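Local coordinates for tumor necrosis factor-inducible protein TSG-6 (Homo sapiens, PDB 2PF5) that binds hyaluronan through its Link module and catalyses transfer of heavy chains from inter-alpha-inhibitor onto hyaluronan during extracellular matrix remodelling, at residues V46-M52 and E86-Y91; E26-A31 and A90-N94. The contacts are given in a common frame with arbitrary orientation. Residues are numbered along the deposited sequence.

Both contacts lie in the Link module, the hyaluronan-binding domain of the protein, and both are built on strand 89-93. In contact 1 its first half runs parallel to strand 50-51; in contact 2 its second half runs antiparallel to strand 29-30. The centres of the contacts are about 12 Å apart, and Ala90 and Tyr91 belong to both. Tyr91 joins them through its backbone: its N donates a hydrogen bond to Trp51 O (2.9 Å) in contact 1 and its O accepts one from Ala31 N (2.8 Å) in contact 2. The first segments also touch directly, Met52 CB lying 3.1 Å from Ala31 O and Trp51 O 3.6 Å from Leu30 CD2.

Contact 1 (V46-M52 and E86-Y91); sequences VCAAGWM and ERWDAY
Strand 50-51 pairs in parallel with the start of strand 89-93, Gly50 opposite Asp89 (CA-CA 4.0 Å) and Trp51 opposite Ala90 (4.7 Å). Three backbone hydrogen bonds set the register: Asp89 N to Ala49 O (3.1 Å), Trp51 N to Asp89 O (2.9 Å) and Tyr91 N to Trp51 O (2.9 Å). In the mixed sheet of the Link module, strand 50-51 thus lies between 89-93 and its antiparallel neighbour 56-61. Before the strand, Cys47 centres an inverse gamma turn closed by a weak Ala48 N to Val46 O bond (3.1 Å). A CB on Gly50 would clash with Tyr91 CD1; glycine admits the ring. Tyr91 (chi1 m, chi2 99°) reaches back along the loop, its OH donating to Ala48 O at 2.6 Å. Trp51 and Trp88, both m with chi2 near 105°, form an edge-to-face pair: the edge of Trp88 meets the face of Trp51, five-membered ring centroids 5.1 Å apart and planes at 75°. Trp88 CE3 packs on Ala49 CB (3.5 Å), and Trp88 NE1 donates to Glu86 OE1 (2.9 Å), which also pairs with Arg81. Trp51 NE1 bonds mainly to Leu14 O, and weakly to Glu86 O (3.4 Å). Asp89 turns its carboxylate to Tyr12 N and His4 NE2. In this largely buried contact both indole NH groups, the Tyr91 hydroxyl and the Asp89 carboxylate thus find partners while the rings pack.

Contact 2 (E26-A31 and A90-N94); sequences EGGHLA and AYCYN
Asn94 (chi1 t) lays its amide against the turn at Glu26 and Gly27, ND2 lying 3.0 Å from Glu26 O, at an angle too poor for a hydrogen bond, and 3.3 Å from Gly27 C. Gly27 (phi/psi 104/4) ends helix 16-25 in a Schellman motif. Gly28 then passes so close to Tyr93 O (CA-O 3.4 Å) that a CB would clash. Strand 29-30 runs antiparallel to strand 89-93. His29 and Tyr93 form a hydrogen-bonded pair, His29 N to Tyr93 O 3.1 Å and Tyr93 N to His29 O 2.8 Å; Leu30 and Cys92 form the next, non-hydrogen-bonded pair (CA-CA 4.4 Å). Ala31 N continues the pairing to Tyr91 O (2.8 Å), and its CB fits between Tyr91 CB (4.3 Å) and Tyr93 CB (4.0 Å). Leu30 (mt) packs its CD2 4.4 Å from Ala90 CB and also touches helix 16-25, to which the Cys92-Cys23 disulfide ties strand 89-93, itself paired with strand 2-5.

Contact 1 (V46-M52 and E86-Y91)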
loop_
_atom_site.group_PDB
_atom_site.type_symbol
_atom_site.label_atom_id
_atom_site.label_comp_id
_atom_site.label_asym_id
_atom_site.label_seq_id
_atom_site.Cartn_x
_atom_site.Cartn_y
_atom_site.Cartn_z
ATOM N N VAL A 46 -4.308 -8.312 2.823
ATOM C CA VAL A 46 -3.170 -8.679 1.966
ATOM C C VAL A 46 -1.931 -8.777 2.869
ATOM O O VAL A 46 -1.628 -7.838 3.590
ATOM C CB VAL A 46 -2.873 -7.626 0.856
ATOM C CG1 VAL A 46 -1.769 -8.139 -0.057
ATOM C CG2 VAL A 46 -4.118 -7.282 0.024
ATOM N N CYS A 47 -1.240 -9.912 2.834
ATOM C CA CYS A 47 -0.037 -10.049 3.657
ATOM C C CYS A 47 1.199 -9.597 2.861
ATOM O O CYS A 47 2.041 -10.405 2.496
ATOM C CB CYS A 47 0.116 -11.464 4.226
ATOM S SG CYS A 47 1.348 -11.501 5.584
ATOM N N ALA A 48 1.266 -8.299 2.585
ATOM C CA ALA A 48 2.361 -7.713 1.804
ATOM C C ALA A 48 2.467 -6.235 2.100
ATOM O O ALA A 48 1.528 -5.458 1.837
ATOM C CB ALA A 48 2.148 -7.951 0.284
ATOM N N ALA A 49 3.617 -5.828 2.640
ATOM C CA ALA A 49 3.831 -4.436 2.987
ATOM C C ALA A 49 3.853 -3.621 1.689
ATOM O O ALA A 49 4.485 -4.034 0.700
ATOM C CB ALA A 49 5.167 -4.289 3.750
ATOM N N GLY A 50 3.194 -2.474 1.701
ATOM C CA GLY A 50 3.189 -1.577 0.565
ATOM C C GLY A 50 3.242 -0.115 0.945
ATOM O O GLY A 50 2.742 0.275 1.992
ATOM N N TRP A 51 3.801 0.698 0.043
ATOM C CA TRP A 51 3.709 2.151 0.120
ATOM C C TRP A 51 2.250 2.647 0.068
ATOM O O TRP A 51 1.402 2.110 -0.666
ATOM C CB TRP A 51 4.480 2.810 -1.035
ATOM C CG TRP A 51 5.982 2.573 -1.001
ATOM C CD1 TRP A 51 6.706 1.726 -1.801
ATOM C CD2 TRP A 51 6.926 3.225 -0.134
ATOM N NE1 TRP A 51 8.058 1.810 -1.467
ATOM C CE2 TRP A 51 8.206 2.724 -0.450
ATOM C CE3 TRP A 51 6.803 4.188 0.883
ATOM C CZ2 TRP A 51 9.383 3.170 0.207
ATOM C CZ3 TRP A 51 7.968 4.612 1.571
ATOM C CH2 TRP A 51 9.243 4.102 1.212
ATOM N N MET A 52 1.997 3.696 0.839
ATOM C CA MET A 52 0.715 4.387 0.821
ATOM C C MET A 52 0.961 5.877 0.956
ATOM O O MET A 52 2.110 6.309 0.967
ATOM C CB MET A 52 -0.240 3.793 1.886
ATOM C CG MET A 52 0.093 4.177 3.319
ATOM S SD MET A 52 -0.876 3.269 4.588
ATOM C CE MET A 52 0.059 1.806 4.618
ATOM N N GLU A 86 13.552 2.546 -0.384
ATOM C CA GLU A 86 13.221 1.185 0.030
ATOM C C GLU A 86 12.250 0.614 -1.004
ATOM O O GLU A 86 11.464 1.382 -1.615
ATOM C CB GLU A 86 12.575 1.167 1.417
ATOM C CG GLU A 86 13.584 1.416 2.570
ATOM C CD GLU A 86 12.901 1.411 3.934
ATOM O OE1 GLU A 86 11.653 1.188 3.982
ATOM O OE2 GLU A 86 13.591 1.650 4.953
ATOM N N ARG A 87 12.270 -0.700 -1.200
ATOM C CA ARG A 87 11.395 -1.338 -2.218
ATOM C C ARG A 87 10.309 -2.209 -1.557
ATOM O O ARG A 87 10.595 -3.144 -0.813
ATOM C CB ARG A 87 12.217 -2.144 -3.241
ATOM C CG ARG A 87 13.211 -1.281 -4.019
ATOM C CD ARG A 87 14.175 -2.159 -4.762
ATOM N NE ARG A 87 13.685 -2.320 -6.120
ATOM C CZ ARG A 87 14.131 -3.208 -7.004
ATOM N NH1 ARG A 87 13.596 -3.216 -8.214
ATOM N NH2 ARG A 87 15.078 -4.093 -6.690
ATOM N N TRP A 88 9.056 -1.858 -1.829
ATOM C CA TRP A 88 7.911 -2.511 -1.211
ATOM C C TRP A 88 6.866 -2.688 -2.317
ATOM O O TRP A 88 7.145 -2.458 -3.487
ATOM C CB TRP A 88 7.344 -1.632 -0.091
ATOM C CG TRP A 88 8.301 -1.412 1.121
ATOM C CD1 TRP A 88 8.965 -0.256 1.455
ATOM C CD2 TRP A 88 8.668 -2.385 2.110
ATOM N NE1 TRP A 88 9.698 -0.438 2.620
ATOM C CE2 TRP A 88 9.540 -1.736 3.037
ATOM C CE3 TRP A 88 8.335 -3.732 2.321
ATOM C CZ2 TRP A 88 10.067 -2.396 4.157
ATOM C CZ3 TRP A 88 8.876 -4.399 3.422
ATOM C CH2 TRP A 88 9.729 -3.724 4.338
ATOM N N ASP A 89 5.639 -3.046 -1.946
ATOM C CA ASP A 89 4.578 -3.037 -2.933
ATOM C C ASP A 89 3.876 -1.672 -2.881
ATOM O O ASP A 89 4.438 -0.687 -2.370
ATOM C CB ASP A 89 3.636 -4.235 -2.683
ATOM C CG ASP A 89 4.279 -5.570 -3.033
ATOM O OD1 ASP A 89 5.282 -5.624 -3.804
ATOM O OD2 ASP A 89 3.764 -6.595 -2.540
ATOM N N ALA A 90 2.639 -1.602 -3.379
ATOM C CA ALA A 90 1.878 -0.359 -3.388
ATOM C C ALA A 90 0.423 -0.652 -3.011
ATOM O O ALA A 90 -0.122 -1.673 -3.409
ATOM C CB ALA A 90 1.932 0.290 -4.771
ATOM N N TYR A 91 -0.176 0.257 -2.249
ATOM C CA TYR A 91 -1.627 0.272 -2.002
ATOM C C TYR A 91 -2.205 1.480 -2.706
ATOM O O TYR A 91 -1.856 2.624 -2.386
ATOM C CB TYR A 91 -1.965 0.255 -0.488
ATOM C CG TYR A 91 -1.740 -1.119 0.036
ATOM C CD1 TYR A 91 -0.560 -1.425 0.716
ATOM C CD2 TYR A 91 -2.662 -2.161 -0.233
ATOM C CE1 TYR A 91 -0.309 -2.727 1.171
ATOM C CE2 TYR A 91 -2.417 -3.466 0.201
ATOM C CZ TYR A 91 -1.226 -3.733 0.911
ATOM O OH TYR A 91 -0.942 -5.006 1.348
#

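Contact 2 (E26-A31 and A90-N94)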
loop_
_atom_site.group_PDB
_atom_site.type_symbol
_atom_site.label_atom_id
_atom_site.label_comp_id
_atom_site.label_asym_id
_atom_site.label_seq_id
_atom_site.Cartn_x
_atom_site.Cartn_y
_atom_site.Cartn_z
ATOM N N GLU A 26 -2.526 3.891 -13.285
ATOM C CA GLU A 26 -3.736 3.078 -13.364
ATOM C C GLU A 26 -4.985 3.905 -13.100
ATOM O O GLU A 26 -6.096 3.353 -13.044
ATOM C CB GLU A 26 -3.654 1.869 -12.409
ATOM C CG GLU A 26 -2.641 0.829 -12.944
ATOM C CD GLU A 26 -2.612 -0.508 -12.182
ATOM O OE1 GLU A 26 -3.335 -0.665 -11.175
ATOM O OE2 GLU A 26 -1.875 -1.425 -12.637
ATOM N N GLY A 27 -4.793 5.215 -12.948
ATOM C CA GLY A 27 -5.897 6.172 -12.859
ATOM C C GLY A 27 -6.211 6.711 -11.466
ATOM O O GLY A 27 -7.162 7.478 -11.305
ATOM N N GLY A 28 -5.413 6.332 -10.473
ATOM C CA GLY A 28 -5.654 6.704 -9.089
ATOM C C GLY A 28 -4.490 7.401 -8.419
ATOM O O GLY A 28 -3.774 8.201 -9.061
ATOM N N HIS A 29 -4.343 7.133 -7.122
ATOM C CA HIS A 29 -3.304 7.705 -6.252
ATOM C C HIS A 29 -2.990 6.661 -5.221
ATOM O O HIS A 29 -3.727 5.670 -5.117
ATOM C CB HIS A 29 -3.804 9.002 -5.573
ATOM C CG HIS A 29 -4.303 10.022 -6.546
ATOM N ND1 HIS A 29 -3.455 10.834 -7.280
ATOM C CD2 HIS A 29 -5.560 10.316 -6.960
ATOM C CE1 HIS A 29 -4.175 11.589 -8.092
ATOM N NE2 HIS A 29 -5.453 11.288 -7.920
ATOM N N LEU A 30 -1.912 6.843 -4.447
ATOM C CA LEU A 30 -1.670 5.959 -3.318
ATOM C C LEU A 30 -2.822 6.118 -2.334
ATOM O O LEU A 30 -3.327 7.257 -2.090
ATOM C CB LEU A 30 -0.361 6.292 -2.606
ATOM C CG LEU A 30 0.904 5.906 -3.409
ATOM C CD1 LEU A 30 2.096 6.685 -2.800
ATOM C CD2 LEU A 30 1.164 4.387 -3.461
ATOM N N ALA A 31 -3.224 4.992 -1.773
ATOM C CA ALA A 31 -4.306 5.014 -0.756
ATOM C C ALA A 31 -3.783 5.737 0.492
ATOM O O ALA A 31 -2.580 5.623 0.863
ATOM C CB ALA A 31 -4.725 3.594 -0.428
ATOM N N ALA A 90 2.639 -1.602 -3.379
ATOM C CA ALA A 90 1.878 -0.359 -3.388
ATOM C C ALA A 90 0.423 -0.652 -3.011
ATOM O O ALA A 90 -0.122 -1.673 -3.409
ATOM C CB ALA A 90 1.932 0.290 -4.771
ATOM N N TYR A 91 -0.176 0.257 -2.249
ATOM C CA TYR A 91 -1.627 0.272 -2.002
ATOM C C TYR A 91 -2.205 1.480 -2.706
ATOM O O TYR A 91 -1.856 2.624 -2.386
ATOM C CB TYR A 91 -1.965 0.255 -0.488
ATOM C CG TYR A 91 -1.740 -1.119 0.036
ATOM C CD1 TYR A 91 -0.560 -1.425 0.716
ATOM C CD2 TYR A 91 -2.662 -2.161 -0.233
ATOM C CE1 TYR A 91 -0.309 -2.727 1.171
ATOM C CE2 TYR A 91 -2.417 -3.466 0.201
ATOM C CZ TYR A 91 -1.226 -3.733 0.911
ATOM O OH TYR A 91 -0.942 -5.006 1.348
ATOM N N CYS A 92 -3.043 1.211 -3.711
ATOM C CA CYS A 92 -3.653 2.237 -4.531
ATOM C C CYS A 92 -5.123 2.486 -4.145
ATOM O O CYS A 92 -5.845 1.573 -3.731
ATOM C CB CYS A 92 -3.656 1.819 -5.993
ATOM S SG CYS A 92 -2.047 1.520 -6.756
ATOM N N TYR A 93 -5.551 3.720 -4.370
ATOM C CA TYR A 93 -6.964 4.104 -4.277
ATOM C C TYR A 93 -7.464 4.627 -5.632
ATOM O O TYR A 93 -6.920 5.598 -6.182
ATOM C CB TYR A 93 -7.167 5.149 -3.186
ATOM C CG TYR A 93 -8.631 5.567 -3.095
ATOM C CD1 TYR A 93 -9.618 4.622 -2.777
ATOM C CD2 TYR A 93 -9.025 6.871 -3.328
ATOM C CE1 TYR A 93 -10.978 4.977 -2.716
ATOM C CE2 TYR A 93 -10.415 7.257 -3.252
ATOM C CZ TYR A 93 -11.356 6.282 -2.922
ATOM O OH TYR A 93 -12.697 6.590 -2.856
ATOM N N ASN A 94 -8.476 3.957 -6.185
ATOM C CA ASN A 94 -9.119 4.406 -7.425
ATOM C C ASN A 94 -10.626 4.183 -7.256
ATOM O O ASN A 94 -11.082 3.074 -7.499
ATOM C CB ASN A 94 -8.613 3.581 -8.607
ATOM C CG ASN A 94 -8.943 4.191 -9.946
ATOM O OD1 ASN A 94 -10.035 4.732 -10.161
ATOM N ND2 ASN A 94 -8.023 4.062 -10.879
#